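Local atomic coordinates of Phosphoglucomutase/phosphomannomutase family protein (PDB entry 3UW2), a protein that probably catalyses intramolecular phosphoryl transfer on hexose phosphates, as in other metal-dependent phosphohexose mutases, and carries a bound zinc ion. Residues F53-R58 with L86-V91; G62-V66 with E118-D122; D92-V96 with Y172-V177. All coordinates share one frame; numbering follows the deposited sequence.

Interaction 1: F53-R58 with L86-V91. With EDO (1,2-ethanediol), chain D.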
loop_
_atom_site.group_PDB
_atom_site.type_symbol
_atom_site.label_atom_id
_atom_site.label_comp_id
_atom_site.label_asym_id
_atom_site.label_seq_id
_atom_site.Cartn_x
_atom_site.Cartn_y
_atom_site.Cartn_z
ATOM N N PHE A 53 -2.663 15.979 -16.059
ATOM C CA PHE A 53 -1.663 15.946 -15.004
ATOM C C PHE A 53 -0.460 16.838 -15.387
ATOM O O PHE A 53 0.012 17.634 -14.561
ATOM C CB PHE A 53 -1.203 14.488 -14.754
ATOM C CG PHE A 53 -0.268 14.334 -13.578
ATOM C CD1 PHE A 53 1.112 14.554 -13.736
ATOM C CD2 PHE A 53 -0.754 14.034 -12.318
ATOM C CE1 PHE A 53 1.972 14.367 -12.672
ATOM C CE2 PHE A 53 0.111 13.888 -11.213
ATOM C CZ PHE A 53 1.473 14.050 -11.389
ATOM N N GLY A 54 0.007 16.754 -16.631
ATOM C CA GLY A 54 1.132 17.616 -17.064
ATOM C C GLY A 54 0.811 19.111 -16.933
ATOM O O GLY A 54 1.713 19.967 -16.620
ATOM N N SER A 55 -0.469 19.433 -17.140
ATOM C CA SER A 55 -0.964 20.799 -17.016
ATOM C C SER A 55 -0.882 21.249 -15.550
ATOM O O SER A 55 -0.529 22.410 -15.273
ATOM C CB SER A 55 -2.436 20.896 -17.432
ATOM O OG SER A 55 -2.619 20.646 -18.813
ATOM N N GLU A 56 -1.277 20.379 -14.622
ATOM C CA GLU A 56 -1.196 20.730 -13.210
ATOM C C GLU A 56 0.306 20.878 -12.757
ATOM O O GLU A 56 0.662 21.800 -11.980
ATOM C CB GLU A 56 -1.995 19.728 -12.386
ATOM C CG GLU A 56 -2.115 20.076 -10.898
ATOM C CD GLU A 56 -2.713 21.481 -10.658
ATOM O OE1 GLU A 56 -3.602 21.965 -11.423
ATOM O OE2 GLU A 56 -2.259 22.126 -9.699
ATOM N N VAL A 57 1.173 19.984 -13.241
ATOM C CA VAL A 57 2.600 20.123 -12.982
ATOM C C VAL A 57 3.091 21.514 -13.418
ATOM O O VAL A 57 3.739 22.219 -12.619
ATOM C CB VAL A 57 3.373 18.988 -13.672
ATOM C CG1 VAL A 57 4.825 19.333 -13.897
ATOM C CG2 VAL A 57 3.189 17.663 -12.912
ATOM N N ARG A 58 2.746 21.954 -14.633
ATOM C CA ARG A 58 3.230 23.291 -15.088
ATOM C C ARG A 58 2.591 24.418 -14.276
ATOM O O ARG A 58 3.200 25.422 -14.062
ATOM C CB ARG A 58 2.948 23.574 -16.566
ATOM C CG ARG A 58 3.340 22.520 -17.553
ATOM C CD ARG A 58 4.496 22.926 -18.432
ATOM N NE ARG A 58 4.483 24.355 -18.806
ATOM C CZ ARG A 58 3.901 24.904 -19.875
ATOM N NH1 ARG A 58 3.253 24.208 -20.793
ATOM N NH2 ARG A 58 4.044 26.202 -20.063
ATOM N N LEU A 86 1.557 14.037 -21.588
ATOM C CA LEU A 86 2.356 14.846 -20.682
ATOM C C LEU A 86 3.174 15.778 -21.549
ATOM O O LEU A 86 3.349 17.002 -21.239
ATOM C CB LEU A 86 3.298 13.970 -19.867
ATOM C CG LEU A 86 2.631 13.242 -18.686
ATOM C CD1 LEU A 86 3.478 11.982 -18.324
ATOM C CD2 LEU A 86 2.433 14.201 -17.504
ATOM N N ARG A 87 3.787 15.183 -22.572
ATOM C CA ARG A 87 4.665 16.019 -23.472
ATOM C C ARG A 87 3.875 17.134 -24.240
ATOM O O ARG A 87 4.412 18.244 -24.442
ATOM C CB ARG A 87 5.417 15.128 -24.445
ATOM C CG ARG A 87 6.328 14.088 -23.751
ATOM C CD ARG A 87 6.842 13.061 -24.777
ATOM N NE ARG A 87 7.703 13.688 -25.825
ATOM C CZ ARG A 87 8.063 13.081 -26.962
ATOM N NH1 ARG A 87 7.708 11.788 -27.219
ATOM N NH2 ARG A 87 8.893 13.731 -27.804
ATOM N N ALA A 88 2.656 16.832 -24.704
ATOM C CA ALA A 88 1.694 17.817 -25.318
ATOM C C ALA A 88 1.346 18.969 -24.367
ATOM O O ALA A 88 1.009 20.040 -24.833
ATOM C CB ALA A 88 0.382 17.116 -25.775
ATOM N N ALA A 89 1.347 18.721 -23.044
ATOM C CA ALA A 89 1.250 19.801 -22.013
ATOM C C ALA A 89 2.540 20.599 -21.805
ATOM O O ALA A 89 2.535 21.581 -21.043
ATOM C CB ALA A 89 0.823 19.223 -20.628
ATOM N N GLY A 90 3.631 20.184 -22.421
ATOM C CA GLY A 90 4.912 20.918 -22.316
ATOM C C GLY A 90 5.818 20.370 -21.192
ATOM O O GLY A 90 6.763 21.035 -20.791
ATOM N N VAL A 91 5.553 19.142 -20.705
ATOM C CA VAL A 91 6.289 18.524 -19.599
ATOM C C VAL A 91 7.286 17.476 -20.143
ATOM O O VAL A 91 6.925 16.693 -20.968
ATOM C CB VAL A 91 5.234 17.924 -18.625
ATOM C CG1 VAL A 91 5.837 16.926 -17.681
ATOM C CG2 VAL A 91 4.582 19.091 -17.857
HETATM C C1 EDO D . 6.927 8.727 -26.314
HETATM O O1 EDO D . 6.188 9.953 -25.947
HETATM C C2 EDO D . 6.468 7.487 -25.494
HETATM O O2 EDO D . 5.219 7.086 -26.102
#
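The Arg58 guanidinium meets the Ala89 carbonyl at its edge: NH1 donates to Ala89 O over 2.7 Å, with the acceptor almost exactly in the guanidinium plane, although the donor is tilted 26° from the plane of the carbonyl. Gly90 CA sits obliquely to the same group. The Phe53 ring also uses an edge, where CD1 lies 4.0 Å from Leu86 CD2, the two side chains running side by side.

Between these groups Gly54 lets the helix come close. With no side chain there, three groups pack on its backbone: Leu86 CD2 lies 3.6 Å from Gly54 N, Ala89 CB rests 3.7 Å from Gly54 C, and Val91 CG2 reaches Gly54 O. Kinks at chi2 and chi3 fold Arg58 back over the end of helix 75-88, and its CG slides past Val91 CG2. Gly90, at positive phi, closes that helix with a Schellman motif.

Arg58 NH1 also bonds to Thr167 O, so one nitrogen ties two loop carbonyls to helix 43-59. Beneath both helices runs strand 64-69, whose Val65 receives Phe53, Val57 and Val91, and whose Val67 receives Leu86; Phe53 also touches Met141 and Leu143 of strand 136-143.

Interaction 2: G62-V66 with E118-D122. With EDO (1,2-ethanediol), chain E.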
loop_
_atom_site.group_PDB
_atom_site.type_symbol
_atom_site.label_atom_id
_atom_site.label_comp_id
_atom_site.label_asym_id
_atom_site.label_seq_id
_atom_site.Cartn_x
_atom_site.Cartn_y
_atom_site.Cartn_z
ATOM N N GLY A 62 6.356 23.071 -12.183
ATOM C CA GLY A 62 7.203 21.878 -12.496
ATOM C C GLY A 62 7.376 21.743 -14.011
ATOM O O GLY A 62 6.579 22.323 -14.786
ATOM N N ASP A 63 8.411 21.025 -14.459
ATOM C CA ASP A 63 8.534 20.768 -15.884
ATOM C C ASP A 63 8.844 19.318 -16.304
ATOM O O ASP A 63 9.222 19.109 -17.459
ATOM C CB ASP A 63 9.568 21.693 -16.525
ATOM C CG ASP A 63 10.970 21.446 -16.000
ATOM O OD1 ASP A 63 11.154 20.611 -15.058
ATOM O OD2 ASP A 63 11.890 22.105 -16.539
ATOM N N ALA A 64 8.690 18.341 -15.401
ATOM C CA ALA A 64 9.079 16.984 -15.708
ATOM C C ALA A 64 8.289 15.992 -14.860
ATOM O O ALA A 64 7.922 16.301 -13.756
ATOM C CB ALA A 64 10.572 16.756 -15.510
ATOM N N VAL A 65 8.092 14.788 -15.399
ATOM C CA VAL A 65 7.387 13.743 -14.723
ATOM C C VAL A 65 8.055 12.415 -15.089
ATOM O O VAL A 65 8.320 12.134 -16.292
ATOM C CB VAL A 65 5.901 13.676 -15.182
ATOM C CG1 VAL A 65 5.227 12.486 -14.491
ATOM C CG2 VAL A 65 5.142 14.938 -14.727
ATOM N N VAL A 66 8.301 11.583 -14.077
ATOM C CA VAL A 66 8.729 10.206 -14.296
ATOM C C VAL A 66 7.500 9.351 -14.624
ATOM O O VAL A 66 6.436 9.496 -13.959
ATOM C CB VAL A 66 9.319 9.667 -12.963
ATOM C CG1 VAL A 66 9.593 8.158 -12.994
ATOM C CG2 VAL A 66 10.616 10.371 -12.667
ATOM N N GLU A 118 22.721 15.198 -14.487
ATOM C CA GLU A 118 21.862 14.893 -13.349
ATOM C C GLU A 118 20.542 15.685 -13.429
ATOM O O GLU A 118 20.535 16.813 -13.887
ATOM C CB GLU A 118 22.595 15.313 -12.100
ATOM C CG GLU A 118 21.905 14.799 -10.846
ATOM C CD GLU A 118 22.836 14.937 -9.664
ATOM O OE1 GLU A 118 23.686 14.042 -9.497
ATOM O OE2 GLU A 118 22.721 15.941 -8.935
ATOM N N ARG A 119 19.427 15.120 -12.983
ATOM C CA ARG A 119 18.232 15.921 -12.914
ATOM C C ARG A 119 17.340 15.333 -11.822
ATOM O O ARG A 119 17.279 14.110 -11.618
ATOM C CB ARG A 119 17.513 15.957 -14.286
ATOM C CG ARG A 119 16.222 16.768 -14.341
ATOM C CD ARG A 119 15.626 16.807 -15.772
ATOM N NE ARG A 119 14.483 17.740 -15.874
ATOM C CZ ARG A 119 13.824 18.059 -17.001
ATOM N NH1 ARG A 119 14.156 17.534 -18.175
ATOM N NH2 ARG A 119 12.811 18.916 -16.965
ATOM N N ARG A 120 16.705 16.226 -11.097
ATOM C CA ARG A 120 15.824 15.824 -10.042
ATOM C C ARG A 120 14.383 15.972 -10.555
ATOM O O ARG A 120 14.017 17.061 -11.055
ATOM C CB ARG A 120 16.139 16.715 -8.828
ATOM C CG ARG A 120 15.406 16.348 -7.545
ATOM C CD ARG A 120 15.737 14.984 -6.920
ATOM N NE ARG A 120 14.952 14.914 -5.680
ATOM C CZ ARG A 120 13.692 14.473 -5.617
ATOM N NH1 ARG A 120 13.114 13.987 -6.706
ATOM N NH2 ARG A 120 13.024 14.505 -4.456
ATOM N N VAL A 121 13.561 14.914 -10.474
ATOM C CA VAL A 121 12.195 14.999 -11.022
ATOM C C VAL A 121 11.216 14.516 -9.964
ATOM O O VAL A 121 11.168 13.327 -9.689
ATOM C CB VAL A 121 12.036 14.142 -12.315
ATOM C CG1 VAL A 121 10.609 14.210 -12.884
ATOM C CG2 VAL A 121 13.015 14.538 -13.435
ATOM N N ASP A 122 10.397 15.388 -9.402
ATOM C CA ASP A 122 9.698 14.999 -8.209
ATOM C C ASP A 122 8.221 14.705 -8.419
ATOM O O ASP A 122 7.464 14.560 -7.437
ATOM C CB ASP A 122 9.939 16.003 -7.059
ATOM C CG ASP A 122 9.322 17.371 -7.316
ATOM O OD1 ASP A 122 8.906 17.648 -8.434
ATOM O OD2 ASP A 122 9.269 18.165 -6.366
HETATM C C1 EDO E . 17.671 16.316 -3.227
HETATM O O1 EDO E . 17.118 16.184 -4.536
HETATM C C2 EDO E . 16.521 16.701 -2.319
HETATM O O2 EDO E . 15.509 15.685 -2.314
HETATM O O HOH W 1 13.013 18.727 -13.689
HETATM O O HOH W 2 7.118 17.845 -11.007
#
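Charge pairing joins Asp63 to Arg119 at the exposed end of the contact. Arg119 NH2 lies 3.0 Å from Asp63 OD1 in a salt bridge whose hydrogen bond is weak, bent to 147° at the hydrogen. The carboxylate sits at the guanidinium edge; the two planes are 69° apart, and NH2 is the nitrogen that meets the carboxylate. Arg119 gets there by being fully stretched, chi1 180° and every later torsion near 180°. Its other terminal nitrogen, NH1, is bound in a salt bridge to Asp92, so the guanidinium spans two aspartates.

Water-mediated bonds fill in where the backbones stand apart. One water accepts from Arg119 NE at 2.8 Å and donates to Asp63 OD1 and, at a longer distance, to Arg120 O. A second donates to both Ala64 O and Asp122 OD1, linking the two segments further along.

Apolar contact makes up the buried part. The Ala64 methyl lies over one face of the Arg119 guanidinium, with CB 3.4 Å from NH2, and also meets Val121 CG1 at 3.7 Å. That branch of Val121 does most of the touching: it rests against the backbone of Ala64 and reaches Val66 CG2 at 3.8 Å, the two valines crossing at a slant.

No direct backbone hydrogen bond joins the segments. Instead, 118-122 lies over the start of strand 64-69 on its way from the short antiparallel pair 112-114 and 117-119 into strand 124-127. That strand is a parallel neighbour of 64-69, with backbone hydrogen bonds of Val66 with Ser123 and Ile125, in the mixed sheet of the first alpha/beta/alpha domain of the phosphohexose mutase fold.

Interaction 3: D92-V96 with Y172-V177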
loop_
_atom_site.group_PDB
_atom_site.type_symbol
_atom_site.label_atom_id
_atom_site.label_comp_id
_atom_site.label_asym_id
_atom_site.label_seq_id
_atom_site.Cartn_x
_atom_site.Cartn_y
_atom_site.Cartn_z
ATOM N N ASP A 92 8.560 17.520 -19.740
ATOM C CA ASP A 92 9.490 16.459 -20.109
ATOM C C ASP A 92 9.166 15.126 -19.426
ATOM O O ASP A 92 8.774 15.125 -18.261
ATOM C CB ASP A 92 10.895 16.878 -19.739
ATOM C CG ASP A 92 11.329 18.146 -20.480
ATOM O OD1 ASP A 92 10.707 18.530 -21.520
ATOM O OD2 ASP A 92 12.259 18.770 -19.978
ATOM N N VAL A 93 9.366 13.995 -20.122
ATOM C CA VAL A 93 9.026 12.679 -19.553
ATOM C C VAL A 93 10.318 11.891 -19.398
ATOM O O VAL A 93 11.147 11.860 -20.304
ATOM C CB VAL A 93 8.046 11.885 -20.454
ATOM C CG1 VAL A 93 7.894 10.405 -19.976
ATOM C CG2 VAL A 93 6.697 12.609 -20.449
ATOM N N VAL A 94 10.495 11.311 -18.216
ATOM C CA VAL A 94 11.529 10.317 -17.936
ATOM C C VAL A 94 10.858 8.975 -17.716
ATOM O O VAL A 94 10.093 8.778 -16.747
ATOM C CB VAL A 94 12.360 10.707 -16.713
ATOM C CG1 VAL A 94 13.421 9.632 -16.431
ATOM C CG2 VAL A 94 13.006 12.059 -16.990
ATOM N N ASP A 95 11.108 8.069 -18.647
ATOM C CA ASP A 95 10.434 6.789 -18.649
ATOM C C ASP A 95 11.346 5.732 -18.000
ATOM O O ASP A 95 12.373 5.397 -18.557
ATOM C CB ASP A 95 10.030 6.420 -20.098
ATOM C CG ASP A 95 9.140 5.209 -20.160
ATOM O OD1 ASP A 95 9.028 4.450 -19.156
ATOM O OD2 ASP A 95 8.556 4.993 -21.240
ATOM N N VAL A 96 10.984 5.248 -16.807
ATOM C CA VAL A 96 11.847 4.279 -16.140
ATOM C C VAL A 96 11.441 2.827 -16.469
ATOM O O VAL A 96 11.986 1.880 -15.853
ATOM C CB VAL A 96 11.963 4.539 -14.599
ATOM C CG1 VAL A 96 12.595 5.942 -14.332
ATOM C CG2 VAL A 96 10.610 4.434 -13.906
ATOM N N TYR A 172 11.477 13.413 -24.248
ATOM C CA TYR A 172 11.235 12.042 -23.753
ATOM C C TYR A 172 12.571 11.382 -23.644
ATOM O O TYR A 172 13.397 11.521 -24.544
ATOM C CB TYR A 172 10.396 11.243 -24.761
ATOM C CG TYR A 172 10.230 9.765 -24.419
ATOM C CD1 TYR A 172 9.272 9.370 -23.444
ATOM C CD2 TYR A 172 10.956 8.760 -25.108
ATOM C CE1 TYR A 172 9.056 8.022 -23.104
ATOM C CE2 TYR A 172 10.761 7.406 -24.791
ATOM C CZ TYR A 172 9.795 7.048 -23.825
ATOM O OH TYR A 172 9.601 5.748 -23.460
ATOM N N GLU A 173 12.782 10.633 -22.569
ATOM C CA GLU A 173 14.033 9.906 -22.400
ATOM C C GLU A 173 13.715 8.661 -21.620
ATOM O O GLU A 173 12.941 8.718 -20.681
ATOM C CB GLU A 173 15.008 10.721 -21.551
ATOM C CG GLU A 173 16.353 10.014 -21.349
ATOM C CD GLU A 173 17.418 10.905 -20.699
ATOM O OE1 GLU A 173 17.133 12.097 -20.416
ATOM O OE2 GLU A 173 18.562 10.405 -20.502
ATOM N N GLN A 174 14.339 7.547 -21.989
ATOM C CA GLN A 174 14.270 6.298 -21.194
ATOM C C GLN A 174 15.450 6.172 -20.246
ATOM O O GLN A 174 16.575 6.523 -20.598
ATOM C CB GLN A 174 14.141 5.086 -22.119
ATOM C CG GLN A 174 12.751 5.061 -22.784
ATOM C CD GLN A 174 12.644 3.937 -23.803
ATOM O OE1 GLN A 174 13.646 3.481 -24.292
ATOM N NE2 GLN A 174 11.430 3.540 -24.162
ATOM N N TYR A 175 15.176 5.752 -19.010
ATOM C CA TYR A 175 16.204 5.698 -18.002
ATOM C C TYR A 175 15.998 4.488 -17.115
ATOM O O TYR A 175 14.897 4.279 -16.579
ATOM C CB TYR A 175 16.210 6.982 -17.131
ATOM C CG TYR A 175 17.319 6.965 -16.113
ATOM C CD1 TYR A 175 18.669 7.129 -16.510
ATOM C CD2 TYR A 175 17.046 6.717 -14.749
ATOM C CE1 TYR A 175 19.700 7.086 -15.564
ATOM C CE2 TYR A 175 18.063 6.682 -13.796
ATOM C CZ TYR A 175 19.393 6.866 -14.204
ATOM O OH TYR A 175 20.410 6.827 -13.274
ATOM N N ASP A 176 17.044 3.676 -16.969
ATOM C CA ASP A 176 16.903 2.527 -16.091
ATOM C C ASP A 176 17.452 2.886 -14.709
ATOM O O ASP A 176 18.632 3.097 -14.525
ATOM C CB ASP A 176 17.551 1.255 -16.702
ATOM C CG ASP A 176 17.280 -0.037 -15.864
ATOM O OD1 ASP A 176 16.665 -0.042 -14.798
ATOM O OD2 ASP A 176 17.719 -1.083 -16.299
ATOM N N VAL A 177 16.565 2.896 -13.740
ATOM C CA VAL A 177 16.847 3.284 -12.342
ATOM C C VAL A 177 17.031 2.032 -11.399
ATOM O O VAL A 177 17.310 2.161 -10.179
ATOM C CB VAL A 177 15.684 4.173 -11.838
ATOM C CG1 VAL A 177 14.513 3.316 -11.390
ATOM C CG2 VAL A 177 16.138 5.038 -10.668
HETATM O O HOH W 3 14.081 1.441 -14.423
#
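Val93 and Tyr172, Val94 and Glu173, and Asp95 and Gln174 face each other as neighbouring parallel strands, their short axes 4.7 Å apart and 17° askew. The tight part begins with the backbone ladder. Glu173 N donates to Val93 O, Asp95 N to Glu173 O at 2.8 Å and a nearly straight 177°, and Tyr175 N to Asp95 O. Asp95 is thus gripped through both its N-H and its carbonyl. Past the last bridge, Val96 CA comes 3.1 Å from Tyr175 O in a CA-H...O contact, and Val94 CG1 packs against Tyr175 CB at 3.9 Å.

Equally close is the meeting of Tyr172 with Asp95. With CG anti to N (chi1 173°), the Tyr172 side chain reaches forward along the neighbouring strand: CD1 touches Val93 CG1, CE1 passes Asp95 CB, and OH donates to Asp95 OD2 at 2.6 Å. OD2 is met on its anti side, somewhat out of the carboxylate plane, while OD1 is taken by Gly97 N.

The looser, solvent side starts at the exposed Gln174, which donates from NE2 to Tyr172 OH at 3.0 Å, so this hydroxyl both gives and receives. Where the strands part, a water bridges Val96 O and Val177 N.

Strand 172-174 lies along 92-98, whose other neighbour in the sheet is 64-69. Helix 75-88 packs on Val93, and its Arg87 touches Tyr172; strand 112-114 packs on Val94, Glu173 and Tyr175, and helix 101-107 receives Val96 and Val177.

All three contacts belong to one layered alpha/beta region, their centres about 12 Å apart for interactions 1 and 2, about 10 Å for 2 and 3, and about 15 Å for 1 and 3. Along the chain, helix 43-59, strand 64-69, helix 75-88 and strand 92-98 follow in turn. Interaction 1 closes before interaction 3 opens, whereas interaction 2 interleaves with both. Strands 64-69 and 92-98 are sheet neighbours; interaction 1 packs its helices on one face, interaction 2 lays a loop against 64-69, and interaction 3 adds strand 172-174 beside 92-98. Residues far apart in sequence are thereby gathered round one mixed sheet, that of the first alpha/beta/alpha domain, away from the zinc site.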